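Local coordinates for sterol regulatory element-binding protein cleavage-activating protein (Schizosaccharomyces pombe, PDB 4YHC) that acts as the escort protein required for sre1 processing at low sterol and low oxygen, and is represented here by its WD40 domain, at residues S183-A186 with N187-A190; Y228-A231 with M232-I235; D245-L249 with K250-L254. The protein carries 9 engineered substitutions. All blocks are in the same frame, centred on the assembly; numbering follows the deposited sequence.

Contact 1: S183-A186 with N187-A190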
loop_
_atom_site.group_PDB
_atom_site.type_symbol
_atom_site.label_atom_id
_atom_site.label_comp_id
_atom_site.label_asym_id
_atom_site.label_seq_id
_atom_site.Cartn_x
_atom_site.Cartn_y
_atom_site.Cartn_z
ATOM N N SER A 183 -9.914 10.580 5.588
ATOM C CA SER A 183 -9.958 10.390 7.023
ATOM C C SER A 183 -11.419 10.503 7.489
ATOM O O SER A 183 -12.228 10.911 6.713
ATOM C CB SER A 183 -9.086 11.433 7.698
ATOM O OG SER A 183 -9.853 12.506 8.247
ATOM N N PRO A 184 -11.725 10.203 8.772
ATOM C CA PRO A 184 -13.116 10.441 9.224
ATOM C C PRO A 184 -13.513 11.926 9.286
ATOM O O PRO A 184 -14.691 12.259 9.243
ATOM C CB PRO A 184 -13.140 9.785 10.596
ATOM C CG PRO A 184 -12.058 8.746 10.552
ATOM C CD PRO A 184 -10.963 9.497 9.812
ATOM N N THR A 185 -12.541 12.825 9.273
ATOM C CA THR A 185 -12.804 14.252 9.423
ATOM C C THR A 185 -12.787 14.918 8.061
ATOM O O THR A 185 -13.592 15.805 7.802
ATOM C CB THR A 185 -11.817 14.859 10.444
ATOM O OG1 THR A 185 -12.104 14.316 11.745
ATOM C CG2 THR A 185 -11.906 16.380 10.505
ATOM N N ALA A 186 -11.892 14.509 7.179
ATOM C CA ALA A 186 -11.735 15.198 5.884
ATOM C C ALA A 186 -10.988 14.367 4.855
ATOM O O ALA A 186 -10.287 13.396 5.206
ATOM C CB ALA A 186 -11.018 16.506 6.085
ATOM N N ASN A 187 -11.180 14.704 3.577
ATOM C CA ASN A 187 -10.301 14.250 2.521
ATOM C C ASN A 187 -9.091 15.124 2.478
ATOM O O ASN A 187 -9.210 16.317 2.560
ATOM C CB ASN A 187 -11.005 14.277 1.193
ATOM C CG ASN A 187 -12.081 13.226 1.102
ATOM O OD1 ASN A 187 -12.106 12.275 1.901
ATOM N ND2 ASN A 187 -12.891 13.302 0.029
ATOM N N ARG A 188 -7.917 14.513 2.430
ATOM C CA ARG A 188 -6.665 15.253 2.478
ATOM C C ARG A 188 -5.710 14.743 1.447
ATOM O O ARG A 188 -5.726 13.566 1.117
ATOM C CB ARG A 188 -6.044 15.112 3.840
ATOM C CG ARG A 188 -6.907 15.454 5.007
ATOM C CD ARG A 188 -6.071 15.543 6.280
ATOM N NE ARG A 188 -6.844 15.325 7.516
ATOM C CZ ARG A 188 -7.539 16.269 8.181
ATOM N NH1 ARG A 188 -8.240 15.971 9.266
ATOM N NH2 ARG A 188 -7.583 17.493 7.735
ATOM N N ILE A 189 -4.933 15.644 0.851
ATOM C CA ILE A 189 -3.830 15.265 -0.027
ATOM C C ILE A 189 -2.557 15.858 0.525
ATOM O O ILE A 189 -2.461 17.105 0.690
ATOM C CB ILE A 189 -4.018 15.818 -1.442
ATOM C CG1 ILE A 189 -5.376 15.427 -1.986
ATOM C CG2 ILE A 189 -2.929 15.330 -2.356
ATOM C CD1 ILE A 189 -5.487 13.958 -2.355
ATOM N N ALA A 190 -1.562 15.008 0.755
ATOM C CA ALA A 190 -0.313 15.439 1.410
ATOM C C ALA A 190 0.817 15.240 0.429
ATOM O O ALA A 190 0.873 14.190 -0.216
ATOM C CB ALA A 190 -0.063 14.618 2.671
HETATM O O HOH W 1 -13.370 11.565 4.130
#
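On one face of the Arg-188 guanidinium lies the methyl group of Ala-186, with CB 3.9 Å from Arg-188 NH2 and displaced from the middle of the plane toward its rim. Ser-183 OG and Thr-185 CG2 approach the same group obliquely, the latter standing 3.9 Å from Arg-188 NH1. The loop 183-186 is the connection between strands 175-182 and 187-193, the first two strands of a four-stranded WD40 propeller blade within predicted repeat WD 4, and Arg-188 folds back from the second strand toward it. With CG opposite the carbonyl carbon (chi1 -53°) and the chain extended from CG to NE, the arginine runs back past Ala-186 and turns its head group against the loop.

Ser-183 shapes the loop as an ST turn extended into an ST motif. Its OG accepts from Thr-185 N at 2.9 Å and again from Ala-186 N at 3.1 Å, so one hydroxyl oxygen ties down two successive amides. The backbone bond from Ser-183 N to Ala-186 O, 2.9 Å long, closes the turn where the two strands meet.

The guanidinium finds its charged partner outside the loop, in a salt bridge from NH1 to Asp-234 of the next blade; NH2 also donates to a bound citric acid molecule, probably acquired from the crystallisation liquor. The CB of Asn-187 points away from the loop, and its amide ND2 donates to Pro-127 O, reaching the preceding blade. The other end of that amide is tied back to the loop by a single water, which donates to Asn-187 OD1 at 2.7 Å and to Ser-183 O at 2.9 Å.

Contact 2: Y228-A231 with M232-I235; sequences YGIA and MADI
Ile-230 holds CG2 opposite its own backbone N, CG1 lying opposite the carbonyl carbon (chi1 -48°), and this sends CG2 forward to Ala-233, 4.0 Å from the CB of that residue. Met-232 has CG between its backbone N and carbonyl carbon (chi1 48°), which brings CG to 4.3 Å from Ile-230 CG2 before the thioether bends off at its end.

Next to these apolar groups the chain reverses through a short 3-10 turn. Asp-234 N donates to Ala-231 O at 3.0 Å, from above the carbonyl plane. Ile-230 O is gripped twice: Ala-233 N and Ile-235 N, at 3.2 Å and 3.3 Å, arrive from opposite faces of its carbonyl plane. The tight hairpin joins strands 226-230 and 235-239, the first two of a WD40 propeller blade, and closes with a G1 beta bulge in which Asp-234 and Ile-235 both face Ile-230. Asp-234 takes the position of positive phi (58°) that such a bulge requires. Ile-230 and Ile-235 form an antiparallel hydrogen-bonded pair, completed by the bond from Ile-230 N to Ile-235 O at 2.9 Å. That same oxygen also lies 3.4 Å from Gly-229 CA in a CA-H...O contact.

Outside the hairpin, Ala-233 O accepts from the side-chain amide of Asn-316, and the side chain of Ile-235 packs on Leu-315.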
loop_
_atom_site.group_PDB
_atom_site.type_symbol
_atom_site.label_atom_id
_atom_site.label_comp_id
_atom_site.label_asym_id
_atom_site.label_seq_id
_atom_site.Cartn_x
_atom_site.Cartn_y
_atom_site.Cartn_z
ATOM N N TYR A 228 3.920 8.912 4.924
ATOM C CA TYR A 228 3.060 7.732 4.770
ATOM C C TYR A 228 1.867 7.985 5.681
ATOM O O TYR A 228 2.032 8.532 6.772
ATOM C CB TYR A 228 3.787 6.424 5.159
ATOM C CG TYR A 228 3.000 5.176 4.812
ATOM C CD1 TYR A 228 2.070 4.662 5.723
ATOM C CD2 TYR A 228 3.133 4.535 3.589
ATOM C CE1 TYR A 228 1.299 3.551 5.425
ATOM C CE2 TYR A 228 2.367 3.357 3.312
ATOM C CZ TYR A 228 1.456 2.934 4.240
ATOM O OH TYR A 228 0.669 1.845 4.086
ATOM N N GLY A 229 0.684 7.634 5.239
ATOM C CA GLY A 229 -0.556 7.963 6.021
ATOM C C GLY A 229 -1.294 6.733 6.534
ATOM O O GLY A 229 -1.234 5.676 5.916
ATOM N N ILE A 230 -1.913 6.820 7.695
ATOM C CA ILE A 230 -2.940 5.801 8.122
ATOM C C ILE A 230 -4.219 6.629 8.161
ATOM O O ILE A 230 -4.472 7.398 9.104
ATOM C CB ILE A 230 -2.684 5.215 9.482
ATOM C CG1 ILE A 230 -1.243 4.786 9.608
ATOM C CG2 ILE A 230 -3.710 4.152 9.899
ATOM C CD1 ILE A 230 -0.984 3.375 9.381
ATOM N N ALA A 231 -5.001 6.470 7.118
ATOM C CA ALA A 231 -6.056 7.389 6.839
ATOM C C ALA A 231 -7.141 7.317 7.934
ATOM O O ALA A 231 -7.598 8.359 8.440
ATOM C CB ALA A 231 -6.636 7.105 5.441
ATOM N N MET A 232 -7.479 6.137 8.369
ATOM C CA MET A 232 -8.594 6.053 9.348
ATOM C C MET A 232 -8.262 6.622 10.743
ATOM O O MET A 232 -9.184 6.864 11.520
ATOM C CB MET A 232 -9.078 4.594 9.547
ATOM C CG MET A 232 -7.991 3.583 9.790
ATOM S SD MET A 232 -8.618 1.873 10.025
ATOM C CE MET A 232 -10.136 1.919 9.064
ATOM N N ALA A 233 -6.959 6.753 11.056
ATOM C CA ALA A 233 -6.479 7.312 12.315
ATOM C C ALA A 233 -6.242 8.806 12.166
ATOM O O ALA A 233 -5.964 9.478 13.137
ATOM C CB ALA A 233 -5.183 6.568 12.746
ATOM N N ASP A 234 -6.283 9.315 10.930
ATOM C CA ASP A 234 -5.953 10.699 10.567
ATOM C C ASP A 234 -4.460 11.036 11.026
ATOM O O ASP A 234 -4.177 12.042 11.655
ATOM C CB ASP A 234 -6.949 11.701 11.130
ATOM C CG ASP A 234 -7.208 12.847 10.204
ATOM O OD1 ASP A 234 -6.526 12.973 9.172
ATOM O OD2 ASP A 234 -8.186 13.582 10.458
ATOM N N ILE A 235 -3.560 10.165 10.650
ATOM C CA ILE A 235 -2.176 10.270 11.033
ATOM C C ILE A 235 -1.313 10.271 9.791
ATOM O O ILE A 235 -1.573 9.479 8.876
ATOM C CB ILE A 235 -1.752 9.070 11.860
ATOM C CG1 ILE A 235 -2.320 9.249 13.269
ATOM C CG2 ILE A 235 -0.231 9.008 11.996
ATOM C CD1 ILE A 235 -2.196 8.010 14.078
#

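Contact 3: D245-L249 with K250-L254; sequences DMIDL and KNDEL
Asp-248 and Asn-251 set their flat ends almost perpendicular, the carboxylate and amide planes 89° apart, and Asn-251 ND2 reaches Asp-248 OD2 at 3.1 Å in a weak hydrogen bond. Lys-250 runs alongside Asp-248 and points the same way. CG of Asp-248 sits opposite its backbone N (chi1 170°), which carries the carboxylate forward over the loop. There OD1 accepts from Lys-250 N at 2.8 Å, the donor standing above the carboxylate plane, and so forms an Asx turn. Asn-251 N adds weak bonds to both carboxylate oxygens.

The turn closes a beta hairpin between strands 243-248 and 253-259, the third and fourth strands of a WD40 propeller blade. Asp-248 and Glu-253 are its antiparallel hydrogen-bonded pair: Asp-248 N donates to Glu-253 O at 2.8 Å, while the return bond from Glu-253 N is weak. One residue further from the turn, Ile-247 and Leu-254 form a non-hydrogen-bonded pair whose side chains cross at a slant. Leu-254 CD1 meets Ile-247 CG1 at 4.1 Å and slips beside Asp-245, where it is 3.6 Å from CB.

The polar ends reach further out. Lys-250 NZ and Asn-251 ND2 both donate to Trp-318 O, and Lys-250 also makes a cation-pi contact with Trp-318. The buried carboxylate of Asp-248 receives further bonds, at OD1 from Asn-316 ND2 and at OD2 from Gln-320 NE2. Surrounded by backbone and amide N-H donors on both oxygens, it would be expected to favour the ionised form, and the two oxygens together tie the turn to the end of strand 311-317 and the loop that follows it.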
loop_
_atom_site.group_PDB
_atom_site.type_symbol
_atom_site.label_atom_id
_atom_site.label_comp_id
_atom_site.label_asym_id
_atom_site.label_seq_id
_atom_site.Cartn_x
_atom_site.Cartn_y
_atom_site.Cartn_z
ATOM N N ASP A 245 8.458 11.251 12.560
ATOM C CA ASP A 245 7.459 11.991 13.351
ATOM C C ASP A 245 6.034 11.579 12.963
ATOM O O ASP A 245 5.696 11.533 11.731
ATOM C CB ASP A 245 7.653 13.463 13.117
ATOM C CG ASP A 245 9.047 13.914 13.557
ATOM O OD1 ASP A 245 9.573 13.407 14.565
ATOM O OD2 ASP A 245 9.616 14.740 12.886
ATOM N N MET A 246 5.247 11.253 14.009
ATOM C CA MET A 246 3.900 10.730 13.866
ATOM C C MET A 246 2.978 11.893 14.250
ATOM O O MET A 246 3.032 12.367 15.370
ATOM C CB MET A 246 3.676 9.502 14.708
ATOM C CG MET A 246 2.231 8.963 14.531
ATOM S SD MET A 246 1.957 7.435 15.365
ATOM C CE MET A 246 1.487 8.131 16.955
ATOM N N ILE A 247 2.226 12.406 13.273
ATOM C CA ILE A 247 1.507 13.640 13.412
ATOM C C ILE A 247 -0.021 13.415 13.302
ATOM O O ILE A 247 -0.491 12.687 12.419
ATOM C CB ILE A 247 1.959 14.557 12.323
ATOM C CG1 ILE A 247 3.462 14.857 12.454
ATOM C CG2 ILE A 247 1.109 15.793 12.261
ATOM C CD1 ILE A 247 4.038 15.558 11.270
ATOM N N ASP A 248 -0.767 13.978 14.244
ATOM C CA ASP A 248 -2.259 13.994 14.226
ATOM C C ASP A 248 -2.728 15.096 13.314
ATOM O O ASP A 248 -2.551 16.302 13.569
ATOM C CB ASP A 248 -2.796 14.193 15.631
ATOM C CG ASP A 248 -4.336 14.459 15.671
ATOM O OD1 ASP A 248 -5.121 14.217 14.667
ATOM O OD2 ASP A 248 -4.738 14.908 16.786
ATOM N N LEU A 249 -3.334 14.728 12.216
ATOM C CA LEU A 249 -3.710 15.756 11.253
ATOM C C LEU A 249 -5.051 16.436 11.632
ATOM O O LEU A 249 -5.420 17.421 11.059
ATOM C CB LEU A 249 -3.863 15.091 9.886
ATOM C CG LEU A 249 -2.801 14.910 8.825
ATOM C CD1 LEU A 249 -1.444 15.459 9.151
ATOM C CD2 LEU A 249 -2.774 13.519 8.258
ATOM N N LYS A 250 -5.824 15.818 12.512
ATOM C CA LYS A 250 -7.130 16.393 12.879
ATOM C C LYS A 250 -6.908 17.611 13.774
ATOM O O LYS A 250 -7.294 18.741 13.433
ATOM C CB LYS A 250 -7.968 15.361 13.570
ATOM C CG LYS A 250 -9.333 15.870 14.058
ATOM C CD LYS A 250 -10.038 14.779 14.853
ATOM C CE LYS A 250 -11.443 15.209 15.245
ATOM N NZ LYS A 250 -11.379 16.402 16.155
ATOM N N ASN A 251 -6.215 17.381 14.880
ATOM C CA ASN A 251 -5.906 18.456 15.844
ATOM C C ASN A 251 -4.509 19.097 15.652
ATOM O O ASN A 251 -4.100 19.865 16.458
ATOM C CB ASN A 251 -6.034 17.865 17.246
ATOM C CG ASN A 251 -7.392 17.232 17.475
ATOM O OD1 ASN A 251 -8.395 17.880 17.246
ATOM N ND2 ASN A 251 -7.436 15.954 17.877
ATOM N N ASP A 252 -3.846 18.824 14.527
ATOM C CA ASP A 252 -2.467 19.305 14.209
ATOM C C ASP A 252 -1.513 19.260 15.420
ATOM O O ASP A 252 -1.231 20.284 16.042
ATOM C CB ASP A 252 -2.460 20.704 13.557
ATOM C CG ASP A 252 -1.318 20.870 12.520
ATOM O OD1 ASP A 252 -0.485 19.953 12.389
ATOM O OD2 ASP A 252 -1.243 21.911 11.826
ATOM N N GLU A 253 -0.829 18.119 15.531
ATOM C CA GLU A 253 -0.173 17.855 16.794
ATOM C C GLU A 253 0.826 16.727 16.619
ATOM O O GLU A 253 0.479 15.650 16.143
ATOM C CB GLU A 253 -1.205 17.476 17.851
ATOM C CG GLU A 253 -0.662 17.458 19.266
ATOM C CD GLU A 253 -1.396 18.420 20.175
ATOM O OE1 GLU A 253 -1.223 18.321 21.406
ATOM O OE2 GLU A 253 -2.142 19.272 19.654
ATOM N N LEU A 254 2.070 16.980 17.002
ATOM C CA LEU A 254 3.067 15.967 16.974
ATOM C C LEU A 254 2.788 14.977 18.075
ATOM O O LEU A 254 2.776 15.320 19.238
ATOM C CB LEU A 254 4.464 16.561 17.134
ATOM C CG LEU A 254 5.576 15.488 17.196
ATOM C CD1 LEU A 254 5.636 14.630 15.918
ATOM C CD2 LEU A 254 6.936 16.111 17.453
#

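Along the chain the contacts follow in series. Contact 1 is the first hairpin of the blade that runs from strand 175-182 to strand 207-212, whereas contacts 2 and 3 are the first and last hairpins of the next blade, from strand 226-230 to strand 253-259, and share its antiparallel sheet. Their centres are about 9 Å (1 and 2), 10 Å (2 and 3) and 13 Å (1 and 3) apart. Asp-234 connects all three: its carboxylate bonds to Arg-188 and packs on Lys-250 CB, while its O lies 2.9 Å from Leu-249 N. The cluster thus joins two adjacent propeller blades, beside a bound citric acid, within the region assigned by similarity to sre1 interaction.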